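Local coordinates for replication initiation and membrane attachment protein (Geobacillus stearothermophilus 10, PDB 5WTN) that serves as a tetrameric primosomal protein in the initiation of bacterial DNA replication, probably helping to load the replicative helicase onto DNA, at residues A[6-11]-A[72-77]; A[32-37]-A[85-90]; A[159-164]-A[236-241]. All blocks are in the same frame, centred on the assembly; numbering follows the deposited sequence.

Interaction 1 of 3, residues A[6-11]-A[72-77]; sequences KELIAV and CGLPDI
Where the irregular run 6-11, just ahead of strand 13-17, passes the first turn of helix 74-86, the backbones come closest at A10 and L74, whose CA atoms are 7.0 Å apart. L74 does nearly all the work from the helix side. Its CD1 methyl points into the bend of the 6-11 run, against the peptide that joins I9 to A10, and the CB of A10 lies 4.3 Å from that CD1. The other branch, CD2, turns to L8 and meets CD2 of L8 at 4.0 Å, the two side chains slanting past each other. L8 keeps CG anti to its N (chi1 178°), which carries the isobutyl group out from the loop toward the helix. G73, the N-cap residue, starts that helix: its O takes the N-H of I77. From helix 63-70, H63 touches both leucines and M67 adds to L74, so the loop is pinned into the corner between two helices of what looks like a winged-helix domain. Polar anchoring comes from next door, where E7 OE2 is hydrogen-bonded to Y78 OH. With no hydrogen bond between the segments, the contact relies on burying aliphatic surface and on the fit of one branched side chain.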
ATOM      1  N   LYS A   6      24.245  -7.689 -29.126  1.00 23.59           N
ATOM      2  CA  LYS A   6      24.115  -6.789 -30.264  1.00 24.74           C
ATOM      3  C   LYS A   6      23.609  -5.404 -29.809  1.00 22.47           C
ATOM      4  O   LYS A   6      23.846  -4.400 -30.464  1.00 23.53           O
ATOM      5  CB  LYS A   6      23.174  -7.436 -31.288  1.00 28.93           C
ATOM      6  CG  LYS A   6      23.173  -6.809 -32.673  1.00 34.34           C
ATOM      7  CD  LYS A   6      24.388  -7.170 -33.503  1.00 30.36           C
ATOM      8  CE  LYS A   6      24.685  -6.086 -34.534  1.00 37.84           C
ATOM      9  NZ  LYS A   6      25.205  -4.844 -33.879  1.00 48.66           N
ATOM     10  N   GLU A   7      22.952  -5.376 -28.653  1.00 24.38           N
ATOM     11  CA  GLU A   7      22.417  -4.132 -28.105  1.00 24.38           C
ATOM     12  C   GLU A   7      22.870  -3.840 -26.669  1.00 23.34           C
ATOM     13  O   GLU A   7      23.309  -2.731 -26.369  1.00 25.70           O
ATOM     14  CB  GLU A   7      20.888  -4.135 -28.177  1.00 26.44           C
ATOM     15  CG  GLU A   7      20.328  -3.649 -29.504  1.00 26.88           C
ATOM     16  CD  GLU A   7      18.944  -4.200 -29.789  1.00 32.73           C
ATOM     17  OE1 GLU A   7      18.611  -4.384 -30.980  1.00 37.99           O
ATOM     18  OE2 GLU A   7      18.191  -4.449 -28.825  1.00 30.51           O
ATOM     19  N   LEU A   8      22.754  -4.830 -25.788  1.00 19.19           N
ATOM     20  CA  LEU A   8      23.037  -4.628 -24.375  1.00 18.58           C
ATOM     21  C   LEU A   8      24.250  -5.429 -23.881  1.00 19.04           C
ATOM     22  O   LEU A   8      24.316  -6.657 -24.037  1.00 19.54           O
ATOM     23  CB  LEU A   8      21.794  -5.042 -23.571  1.00 16.74           C
ATOM     24  CG  LEU A   8      21.791  -4.979 -22.056  1.00 12.66           C
ATOM     25  CD1 LEU A   8      21.706  -3.546 -21.649  1.00 13.97           C
ATOM     26  CD2 LEU A   8      20.618  -5.779 -21.540  1.00 13.13           C
ATOM     27  N   ILE A   9      25.200  -4.741 -23.253  1.00 18.10           N
ATOM     28  CA  ILE A   9      26.326  -5.417 -22.593  1.00 19.15           C
ATOM     29  C   ILE A   9      26.400  -5.014 -21.116  1.00 18.93           C
ATOM     30  O   ILE A   9      25.844  -3.991 -20.726  1.00 19.53           O
ATOM     31  CB  ILE A   9      27.675  -5.143 -23.297  1.00 18.32           C
ATOM     32  CG1 ILE A   9      28.020  -3.656 -23.266  1.00 16.53           C
ATOM     33  CG2 ILE A   9      27.639  -5.615 -24.719  1.00 17.41           C
ATOM     34  CD1 ILE A   9      29.312  -3.327 -23.942  1.00 17.80           C
ATOM     35  N   ALA A  10      27.079  -5.812 -20.297  1.00 18.33           N
ATOM     36  CA  ALA A  10      27.058  -5.626 -18.842  1.00 16.16           C
ATOM     37  C   ALA A  10      27.508  -4.255 -18.349  1.00 19.66           C
ATOM     38  O   ALA A  10      27.084  -3.820 -17.280  1.00 20.08           O
ATOM     39  CB  ALA A  10      27.848  -6.712 -18.146  1.00 17.22           C
ATOM     40  N   VAL A  11      28.365  -3.575 -19.105  1.00 19.10           N
ATOM     41  CA  VAL A  11      28.902  -2.308 -18.622  1.00 17.51           C
ATOM     42  C   VAL A  11      28.059  -1.142 -19.074  1.00 19.32           C
ATOM     43  O   VAL A  11      28.386   0.014 -18.764  1.00 22.52           O
ATOM     44  CB  VAL A  11      30.386  -2.056 -19.044  1.00 21.13           C
ATOM     45  CG1 VAL A  11      31.326  -2.998 -18.307  1.00 21.74           C
ATOM     46  CG2 VAL A  11      30.561  -2.122 -20.571  1.00 17.71           C
ATOM     47  N   CYS A  72      20.533 -13.259 -11.931  1.00 16.08           N
ATOM     48  CA  CYS A  72      20.469 -13.821 -13.287  1.00 16.00           C
ATOM     49  C   CYS A  72      21.470 -13.168 -14.255  1.00 15.46           C
ATOM     50  O   CYS A  72      22.124 -12.174 -13.927  1.00 17.57           O
ATOM     51  CB  CYS A  72      19.043 -13.741 -13.871  1.00 17.15           C
ATOM     52  SG  CYS A  72      18.400 -15.404 -14.348  1.00 41.65           S
ATOM     53  N   GLY A  73      21.559 -13.706 -15.463  1.00 14.03           N
ATOM     54  CA  GLY A  73      22.414 -13.122 -16.469  1.00 12.02           C
ATOM     55  C   GLY A  73      21.712 -12.125 -17.368  1.00 15.11           C
ATOM     56  O   GLY A  73      20.491 -12.034 -17.337  1.00 15.42           O
ATOM     57  N   LEU A  74      22.490 -11.383 -18.163  1.00 16.67           N
ATOM     58  CA  LEU A  74      21.960 -10.448 -19.155  1.00 15.18           C
ATOM     59  C   LEU A  74      20.983 -11.027 -20.191  1.00 18.35           C
ATOM     60  O   LEU A  74      19.946 -10.413 -20.451  1.00 16.59           O
ATOM     61  CB  LEU A  74      23.087  -9.734 -19.886  1.00 15.82           C
ATOM     62  CG  LEU A  74      23.623  -8.454 -19.253  1.00 17.68           C
ATOM     63  CD1 LEU A  74      24.276  -7.570 -20.306  1.00 17.74           C
ATOM     64  CD2 LEU A  74      22.528  -7.703 -18.535  1.00 16.70           C
ATOM     65  N   PRO A  75      21.308 -12.191 -20.801  1.00 20.10           N
ATOM     66  CA  PRO A  75      20.415 -12.707 -21.843  1.00 18.84           C
ATOM     67  C   PRO A  75      18.989 -12.822 -21.374  1.00 17.04           C
ATOM     68  O   PRO A  75      18.064 -12.416 -22.068  1.00 18.53           O
ATOM     69  CB  PRO A  75      20.974 -14.100 -22.103  1.00 18.36           C
ATOM     70  CG  PRO A  75      22.401 -13.938 -21.894  1.00 18.84           C
ATOM     71  CD  PRO A  75      22.528 -13.013 -20.708  1.00 19.09           C
ATOM     72  N   ASP A  76      18.819 -13.371 -20.187  1.00 17.98           N
ATOM     73  CA  ASP A  76      17.506 -13.468 -19.597  1.00 17.88           C
ATOM     74  C   ASP A  76      16.917 -12.095 -19.285  1.00 20.06           C
ATOM     75  O   ASP A  76      15.820 -11.761 -19.764  1.00 21.85           O
ATOM     76  CB  ASP A  76      17.591 -14.326 -18.366  1.00 21.74           C
ATOM     77  CG  ASP A  76      18.091 -15.713 -18.692  1.00 28.88           C
ATOM     78  OD1 ASP A  76      19.331 -15.922 -18.632  1.00 34.84           O
ATOM     79  OD2 ASP A  76      17.252 -16.570 -19.045  1.00 23.84           O
ATOM     80  N   ILE A  77      17.642 -11.280 -18.529  1.00 17.00           N
ATOM     81  CA  ILE A  77      17.164  -9.927 -18.274  1.00 16.62           C
ATOM     82  C   ILE A  77      16.713  -9.268 -19.566  1.00 18.27           C
ATOM     83  O   ILE A  77      15.666  -8.624 -19.589  1.00 22.54           O
ATOM     84  CB  ILE A  77      18.239  -9.018 -17.676  1.00 14.86           C
ATOM     85  CG1 ILE A  77      18.507  -9.383 -16.232  1.00 15.12           C
ATOM     86  CG2 ILE A  77      17.808  -7.576 -17.727  1.00 11.91           C
ATOM     87  CD1 ILE A  77      19.686  -8.614 -15.689  1.00 18.23           C
TER

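Interaction 2 of 3, residues A[32-37]-A[85-90]; sequences LLYQPL and EGIGLL
Y34 lays the CD2-CE2 side of its ring against the isobutyl group of L89, with CD1 of L89 3.5 Å from Y34 CD2. The helices and strands here are consistent with a winged-helix domain, and the contact sits at the end of helix 74-86, where G88, at positive phi, turns the chain toward strand 90-95; the last turn is marked by the bond from G88 N to E85 O at 3.1 Å. I87, on that turn, comes to the tyrosine from another direction: its CG2 stands at the ring edge, near the plane, 4.2 Å from Y34 CE2. The ring swings out from helix 24-38 with CG anti to the carbonyl carbon (chi1 -79°), and its hydroxyl is held by a hydrogen bond with L113 N, which satisfies the polar end of a side chain otherwise packed among carbons. F118 also meets the ring, and F161 of the second subunit packs on I87. With an alanine here, L89 and I87 would probably lose the ring they lean on, and the amide of L113 its hydroxyl partner. One turn along, L37 adds a looser touch, its CB lying 4.4 Å from CD1 of I87.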
ATOM      1  N   LEU A  32      -1.816 -11.441 -11.341  1.00 12.77           N
ATOM      2  CA  LEU A  32      -2.924 -12.272 -11.808  1.00 13.28           C
ATOM      3  C   LEU A  32      -3.365 -12.135 -13.254  1.00 13.11           C
ATOM      4  O   LEU A  32      -4.068 -12.996 -13.766  1.00 15.61           O
ATOM      5  CB  LEU A  32      -4.128 -12.090 -10.899  1.00 14.52           C
ATOM      6  CG  LEU A  32      -3.802 -12.204  -9.419  1.00 15.02           C
ATOM      7  CD1 LEU A  32      -5.069 -11.983  -8.634  1.00 20.73           C
ATOM      8  CD2 LEU A  32      -3.218 -13.562  -9.112  1.00 14.19           C
ATOM      9  N   LEU A  33      -2.945 -11.081 -13.930  1.00 11.74           N
ATOM     10  CA  LEU A  33      -3.524 -10.771 -15.246  1.00 12.23           C
ATOM     11  C   LEU A  33      -2.430 -10.754 -16.303  1.00 12.92           C
ATOM     12  O   LEU A  33      -2.524 -11.395 -17.353  1.00 11.70           O
ATOM     13  CB  LEU A  33      -4.335  -9.468 -15.237  1.00 12.14           C
ATOM     14  CG  LEU A  33      -5.630  -9.431 -14.422  1.00 12.48           C
ATOM     15  CD1 LEU A  33      -6.313  -8.103 -14.643  1.00 11.64           C
ATOM     16  CD2 LEU A  33      -6.544 -10.583 -14.773  1.00 10.41           C
ATOM     17  N   TYR A  34      -1.426  -9.937 -16.040  1.00 12.77           N
ATOM     18  CA  TYR A  34      -0.249  -9.906 -16.867  1.00 11.37           C
ATOM     19  C   TYR A  34       0.639 -11.133 -16.787  1.00 10.46           C
ATOM     20  O   TYR A  34       1.200 -11.532 -17.792  1.00 10.85           O
ATOM     21  CB  TYR A  34       0.565  -8.683 -16.522  1.00 11.06           C
ATOM     22  CG  TYR A  34       0.016  -7.434 -17.133  1.00  8.31           C
ATOM     23  CD1 TYR A  34      -1.063  -6.791 -16.576  1.00  7.88           C
ATOM     24  CD2 TYR A  34       0.604  -6.878 -18.262  1.00  8.93           C
ATOM     25  CE1 TYR A  34      -1.552  -5.626 -17.135  1.00  8.95           C
ATOM     26  CE2 TYR A  34       0.124  -5.713 -18.814  1.00  9.22           C
ATOM     27  CZ  TYR A  34      -0.956  -5.096 -18.248  1.00  7.43           C
ATOM     28  OH  TYR A  34      -1.435  -3.947 -18.802  1.00  8.62           O
ATOM     29  N   GLN A  35       0.793 -11.719 -15.606  1.00 11.66           N
ATOM     30  CA  GLN A  35       1.758 -12.810 -15.460  1.00 12.23           C
ATOM     31  C   GLN A  35       1.469 -14.013 -16.326  1.00 12.16           C
ATOM     32  O   GLN A  35       2.379 -14.530 -16.931  1.00 11.50           O
ATOM     33  CB  GLN A  35       1.938 -13.244 -14.013  1.00 13.73           C
ATOM     34  CG  GLN A  35       3.223 -14.033 -13.780  1.00 11.87           C
ATOM     35  CD  GLN A  35       3.273 -14.652 -12.391  1.00 14.46           C
ATOM     36  OE1 GLN A  35       4.184 -15.419 -12.056  1.00 17.65           O
ATOM     37  NE2 GLN A  35       2.307 -14.312 -11.573  1.00 15.31           N
ATOM     38  N   PRO A  36       0.201 -14.464 -16.394  1.00 15.81           N
ATOM     39  CA  PRO A  36      -0.040 -15.580 -17.324  1.00 15.70           C
ATOM     40  C   PRO A  36       0.382 -15.281 -18.771  1.00 16.97           C
ATOM     41  O   PRO A  36       0.784 -16.193 -19.492  1.00 20.59           O
ATOM     42  CB  PRO A  36      -1.545 -15.774 -17.241  1.00 14.41           C
ATOM     43  CG  PRO A  36      -1.866 -15.385 -15.842  1.00 16.72           C
ATOM     44  CD  PRO A  36      -0.978 -14.204 -15.547  1.00 14.02           C
ATOM     45  N   LEU A  37       0.307 -14.026 -19.194  1.00 13.64           N
ATOM     46  CA  LEU A  37       0.713 -13.698 -20.538  1.00 10.83           C
ATOM     47  C   LEU A  37       2.239 -13.599 -20.700  1.00 14.10           C
ATOM     48  O   LEU A  37       2.789 -14.161 -21.645  1.00 18.08           O
ATOM     49  CB  LEU A  37       0.006 -12.429 -21.016  1.00 12.61           C
ATOM     50  CG  LEU A  37      -1.535 -12.500 -21.099  1.00 13.29           C
ATOM     51  CD1 LEU A  37      -2.102 -11.333 -21.906  1.00 11.77           C
ATOM     52  CD2 LEU A  37      -2.013 -13.819 -21.669  1.00 10.03           C
ATOM     53  N   GLU A  85       8.437  -4.437 -22.636  1.00  9.97           N
ATOM     54  CA  GLU A  85       8.298  -3.350 -23.604  1.00 10.24           C
ATOM     55  C   GLU A  85       7.074  -3.511 -24.510  1.00 12.37           C
ATOM     56  O   GLU A  85       6.247  -2.606 -24.619  1.00 16.16           O
ATOM     57  CB  GLU A  85       9.565  -3.227 -24.453  1.00 10.15           C
ATOM     58  CG  GLU A  85      10.738  -2.588 -23.730  1.00 11.94           C
ATOM     59  CD  GLU A  85      11.928  -2.354 -24.640  1.00 15.46           C
ATOM     60  OE1 GLU A  85      11.722  -2.202 -25.862  1.00 20.98           O
ATOM     61  OE2 GLU A  85      13.069  -2.325 -24.134  1.00 14.50           O
ATOM     62  N   GLY A  86       6.972  -4.666 -25.160  1.00 12.01           N
ATOM     63  CA  GLY A  86       5.922  -4.934 -26.109  1.00 13.74           C
ATOM     64  C   GLY A  86       4.566  -4.898 -25.469  1.00 15.23           C
ATOM     65  O   GLY A  86       3.608  -4.427 -26.083  1.00 20.21           O
ATOM     66  N   ILE A  87       4.474  -5.345 -24.222  1.00 12.12           N
ATOM     67  CA  ILE A  87       3.176  -5.392 -23.565  1.00 12.66           C
ATOM     68  C   ILE A  87       2.770  -4.062 -22.902  1.00 12.51           C
ATOM     69  O   ILE A  87       1.707  -3.965 -22.300  1.00 12.18           O
ATOM     70  CB  ILE A  87       3.032  -6.594 -22.600  1.00 10.92           C
ATOM     71  CG1 ILE A  87       1.562  -7.038 -22.548  1.00 12.93           C
ATOM     72  CG2 ILE A  87       3.523  -6.249 -21.207  1.00  8.91           C
ATOM     73  CD1 ILE A  87       1.373  -8.476 -22.390  1.00 11.52           C
ATOM     74  N   GLY A  88       3.615  -3.048 -23.024  1.00  9.90           N
ATOM     75  CA  GLY A  88       3.263  -1.724 -22.582  1.00 10.31           C
ATOM     76  C   GLY A  88       3.810  -1.334 -21.227  1.00 10.27           C
ATOM     77  O   GLY A  88       3.797  -0.154 -20.869  1.00 11.81           O
ATOM     78  N   LEU A  89       4.293  -2.328 -20.482  1.00 10.42           N
ATOM     79  CA  LEU A  89       4.825  -2.147 -19.125  1.00  8.05           C
ATOM     80  C   LEU A  89       6.127  -1.318 -18.980  1.00  8.21           C
ATOM     81  O   LEU A  89       6.442  -0.848 -17.890  1.00  7.05           O
ATOM     82  CB  LEU A  89       4.951  -3.498 -18.438  1.00  5.88           C
ATOM     83  CG  LEU A  89       3.582  -4.102 -18.058  1.00 10.23           C
ATOM     84  CD1 LEU A  89       3.699  -5.499 -17.469  1.00  7.71           C
ATOM     85  CD2 LEU A  89       2.797  -3.185 -17.093  1.00  7.91           C
ATOM     86  N   LEU A  90       6.897  -1.162 -20.053  1.00  7.86           N
ATOM     87  CA  LEU A  90       8.141  -0.421 -19.945  1.00  7.89           C
ATOM     88  C   LEU A  90       8.505   0.332 -21.209  1.00 10.05           C
ATOM     89  O   LEU A  90       8.510  -0.241 -22.294  1.00 11.31           O
ATOM     90  CB  LEU A  90       9.293  -1.364 -19.536  1.00  8.33           C
ATOM     91  CG  LEU A  90      10.718  -0.767 -19.552  1.00 10.07           C
ATOM     92  CD1 LEU A  90      11.055   0.031 -18.303  1.00  8.87           C
ATOM     93  CD2 LEU A  90      11.774  -1.824 -19.821  1.00 10.04           C
TER

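Interaction 3 of 3, residues A[159-164]-A[236-241]; sequences RSFSDV and LAFLYG
F161 and F238 meet with their ring planes nearly perpendicular, at 85°, and the ring centres 5.7 Å apart. The CE2-CZ side of F238 comes up to the CD2-CE2 side of F161: the two CE2 atoms are 3.7 Å apart, and CZ of F238 lies in the plane of the F161 ring, at its edge, 3.9 Å from F161 CD2. Both phenylalanines hold CG anti to the backbone N (chi1 -166° for F161, 171° for F238), and each ring is thereby carried out from its own helix to meet the other between 161-164 and 227-240. On the other side of CZ, CE1 of F238 reaches S162, whose CA is 4.1 Å away.

S162 meets the phenylalanine through CA and CB, while its hydroxyl bonds elsewhere, with D202 N and with S160 OG at 3.1 Å. S160 is the N-cap of the short helix, and its backbone N makes a weak, straight bond to D163 OD2. F165, Y199 and L285 of strand 283-287 enclose F161 further, while M123 of the second subunit packs on F238. The short helix thus sorts its chemistry by side, hydroxyls and carboxylate around its start and aromatic carbon toward helix 227-240, so what joins the two helices here is dispersion between the rings and the carbons of S162, with no hydrogen bond across.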
ATOM      1  N   ARG A 159     -24.577  17.002  -3.679  1.00 30.14           N
ATOM      2  CA  ARG A 159     -24.379  18.455  -3.854  1.00 34.11           C
ATOM      3  C   ARG A 159     -23.227  18.783  -4.815  1.00 31.14           C
ATOM      4  O   ARG A 159     -22.250  18.023  -4.938  1.00 29.55           O
ATOM      5  CB  ARG A 159     -24.122  19.178  -2.520  1.00 30.39           C
ATOM      6  CG  ARG A 159     -25.219  19.057  -1.468  1.00 32.03           C
ATOM      7  CD  ARG A 159     -26.628  19.321  -2.027  1.00 40.84           C
ATOM      8  NE  ARG A 159     -27.497  19.913  -1.008  1.00 49.56           N
ATOM      9  CZ  ARG A 159     -28.063  19.234  -0.007  1.00 50.92           C
ATOM     10  NH1 ARG A 159     -27.863  17.923   0.119  1.00 45.82           N
ATOM     11  NH2 ARG A 159     -28.833  19.868   0.877  1.00 46.89           N
ATOM     12  N   SER A 160     -23.352  19.929  -5.485  1.00 32.09           N
ATOM     13  CA  SER A 160     -22.320  20.441  -6.376  1.00 29.77           C
ATOM     14  C   SER A 160     -21.360  21.331  -5.604  1.00 31.06           C
ATOM     15  O   SER A 160     -21.549  21.572  -4.416  1.00 32.65           O
ATOM     16  CB  SER A 160     -22.960  21.258  -7.484  1.00 33.92           C
ATOM     17  OG  SER A 160     -23.559  22.428  -6.955  1.00 35.13           O
ATOM     18  N   PHE A 161     -20.333  21.832  -6.279  1.00 32.32           N
ATOM     19  CA  PHE A 161     -19.336  22.666  -5.631  1.00 26.36           C
ATOM     20  C   PHE A 161     -19.991  23.973  -5.227  1.00 28.73           C
ATOM     21  O   PHE A 161     -19.772  24.476  -4.125  1.00 27.63           O
ATOM     22  CB  PHE A 161     -18.193  22.932  -6.607  1.00 26.07           C
ATOM     23  CG  PHE A 161     -16.951  23.494  -5.965  1.00 24.10           C
ATOM     24  CD1 PHE A 161     -15.887  22.659  -5.634  1.00 22.28           C
ATOM     25  CD2 PHE A 161     -16.833  24.851  -5.711  1.00 20.43           C
ATOM     26  CE1 PHE A 161     -14.726  23.166  -5.042  1.00 18.43           C
ATOM     27  CE2 PHE A 161     -15.678  25.363  -5.123  1.00 23.47           C
ATOM     28  CZ  PHE A 161     -14.617  24.517  -4.791  1.00 21.06           C
ATOM     29  N   SER A 162     -20.797  24.517  -6.138  1.00 30.61           N
ATOM     30  CA  SER A 162     -21.432  25.819  -5.953  1.00 27.83           C
ATOM     31  C   SER A 162     -22.500  25.778  -4.861  1.00 35.01           C
ATOM     32  O   SER A 162     -22.761  26.794  -4.213  1.00 36.03           O
ATOM     33  CB  SER A 162     -22.034  26.292  -7.266  1.00 29.15           C
ATOM     34  OG  SER A 162     -22.729  25.237  -7.907  1.00 39.54           O
ATOM     35  N   ASP A 163     -23.102  24.602  -4.660  1.00 33.96           N
ATOM     36  CA  ASP A 163     -24.056  24.378  -3.577  1.00 29.34           C
ATOM     37  C   ASP A 163     -23.417  24.548  -2.200  1.00 29.97           C
ATOM     38  O   ASP A 163     -24.028  25.110  -1.305  1.00 37.10           O
ATOM     39  CB  ASP A 163     -24.671  22.971  -3.673  1.00 30.68           C
ATOM     40  CG  ASP A 163     -25.738  22.851  -4.775  1.00 37.71           C
ATOM     41  OD1 ASP A 163     -26.144  23.895  -5.345  1.00 45.42           O
ATOM     42  OD2 ASP A 163     -26.178  21.708  -5.067  1.00 32.50           O
ATOM     43  N   VAL A 164     -22.217  24.002  -2.026  1.00 30.28           N
ATOM     44  CA  VAL A 164     -21.523  23.938  -0.731  1.00 27.47           C
ATOM     45  C   VAL A 164     -20.479  25.021  -0.458  1.00 27.45           C
ATOM     46  O   VAL A 164     -20.045  25.209   0.683  1.00 25.87           O
ATOM     47  CB  VAL A 164     -20.841  22.554  -0.617  1.00 23.49           C
ATOM     48  CG1 VAL A 164     -20.341  22.265   0.793  1.00 20.14           C
ATOM     49  CG2 VAL A 164     -21.820  21.508  -1.039  1.00 25.82           C
ATOM     50  N   LEU A 236     -13.940  29.944 -14.154  1.00 29.37           N
ATOM     51  CA  LEU A 236     -13.290  31.243 -14.091  1.00 29.10           C
ATOM     52  C   LEU A 236     -14.231  32.286 -13.480  1.00 29.65           C
ATOM     53  O   LEU A 236     -13.856  33.036 -12.568  1.00 27.28           O
ATOM     54  CB  LEU A 236     -12.825  31.645 -15.478  1.00 27.34           C
ATOM     55  CG  LEU A 236     -11.608  30.821 -15.899  1.00 28.90           C
ATOM     56  CD1 LEU A 236     -11.235  31.075 -17.360  1.00 26.80           C
ATOM     57  CD2 LEU A 236     -10.442  31.128 -14.968  1.00 25.39           C
ATOM     58  N   ALA A 237     -15.466  32.296 -13.969  1.00 28.50           N
ATOM     59  CA  ALA A 237     -16.492  33.191 -13.463  1.00 26.91           C
ATOM     60  C   ALA A 237     -16.717  32.977 -11.977  1.00 28.81           C
ATOM     61  O   ALA A 237     -16.877  33.933 -11.216  1.00 32.36           O
ATOM     62  CB  ALA A 237     -17.786  32.975 -14.214  1.00 27.00           C
ATOM     63  N   PHE A 238     -16.745  31.719 -11.561  1.00 26.66           N
ATOM     64  CA  PHE A 238     -17.073  31.409 -10.186  1.00 25.47           C
ATOM     65  C   PHE A 238     -15.904  31.756  -9.282  1.00 27.36           C
ATOM     66  O   PHE A 238     -16.078  32.348  -8.219  1.00 28.92           O
ATOM     67  CB  PHE A 238     -17.435  29.934 -10.052  1.00 25.75           C
ATOM     68  CG  PHE A 238     -17.579  29.474  -8.628  1.00 28.05           C
ATOM     69  CD1 PHE A 238     -18.819  29.471  -8.007  1.00 27.25           C
ATOM     70  CD2 PHE A 238     -16.468  29.038  -7.906  1.00 25.40           C
ATOM     71  CE1 PHE A 238     -18.942  29.046  -6.684  1.00 29.63           C
ATOM     72  CE2 PHE A 238     -16.582  28.621  -6.591  1.00 21.86           C
ATOM     73  CZ  PHE A 238     -17.817  28.621  -5.978  1.00 28.18           C
ATOM     74  N   LEU A 239     -14.712  31.354  -9.704  1.00 28.41           N
ATOM     75  CA  LEU A 239     -13.507  31.573  -8.919  1.00 28.00           C
ATOM     76  C   LEU A 239     -13.208  33.062  -8.759  1.00 30.63           C
ATOM     77  O   LEU A 239     -12.856  33.507  -7.670  1.00 32.52           O
ATOM     78  CB  LEU A 239     -12.319  30.869  -9.576  1.00 26.42           C
ATOM     79  CG  LEU A 239     -10.942  31.140  -8.965  1.00 25.57           C
ATOM     80  CD1 LEU A 239     -10.852  30.486  -7.619  1.00 20.33           C
ATOM     81  CD2 LEU A 239      -9.814  30.654  -9.856  1.00 21.69           C
ATOM     82  N   TYR A 240     -13.310  33.808  -9.860  1.00 29.47           N
ATOM     83  CA  TYR A 240     -12.964  35.229  -9.890  1.00 29.09           C
ATOM     84  C   TYR A 240     -14.104  36.271  -9.832  1.00 31.01           C
ATOM     85  O   TYR A 240     -13.839  37.479  -9.772  1.00 32.42           O
ATOM     86  CB  TYR A 240     -12.106  35.472 -11.122  1.00 29.31           C
ATOM     87  CG  TYR A 240     -10.773  34.771 -11.054  1.00 28.28           C
ATOM     88  CD1 TYR A 240      -9.940  34.940  -9.966  1.00 29.87           C
ATOM     89  CD2 TYR A 240     -10.351  33.936 -12.072  1.00 27.90           C
ATOM     90  CE1 TYR A 240      -8.710  34.321  -9.897  1.00 28.83           C
ATOM     91  CE2 TYR A 240      -9.120  33.300 -12.012  1.00 28.10           C
ATOM     92  CZ  TYR A 240      -8.298  33.498 -10.917  1.00 30.35           C
ATOM     93  OH  TYR A 240      -7.064  32.869 -10.827  1.00 28.54           O
ATOM     94  N   GLY A 241     -15.355  35.820  -9.855  1.00 28.65           N
ATOM     95  CA  GLY A 241     -16.485  36.730  -9.815  1.00 27.36           C
ATOM     96  C   GLY A 241     -16.648  37.591 -11.061  1.00 35.70           C
ATOM     97  O   GLY A 241     -17.223  38.687 -11.016  1.00 42.25           O
TER

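Interactions 1 and 2 share helix 74-86, one at its first turn and the other at its last, with centres 20 Å apart and nearest atoms about 7 Å apart. Interaction 3 belongs to a distant part of the chain, its centre about 43 Å from that of interaction 2 and about 57 Å from that of interaction 1. The tetramer closes that distance: R159 of the second subunit, from the 159-164 run of that copy, makes a salt bridge with E7 beside interaction 1, and its backbone N is hydrogen-bonded to the carboxylate of E85 at interaction 2. The distant region of one copy thus docks along helix 74-86 of another.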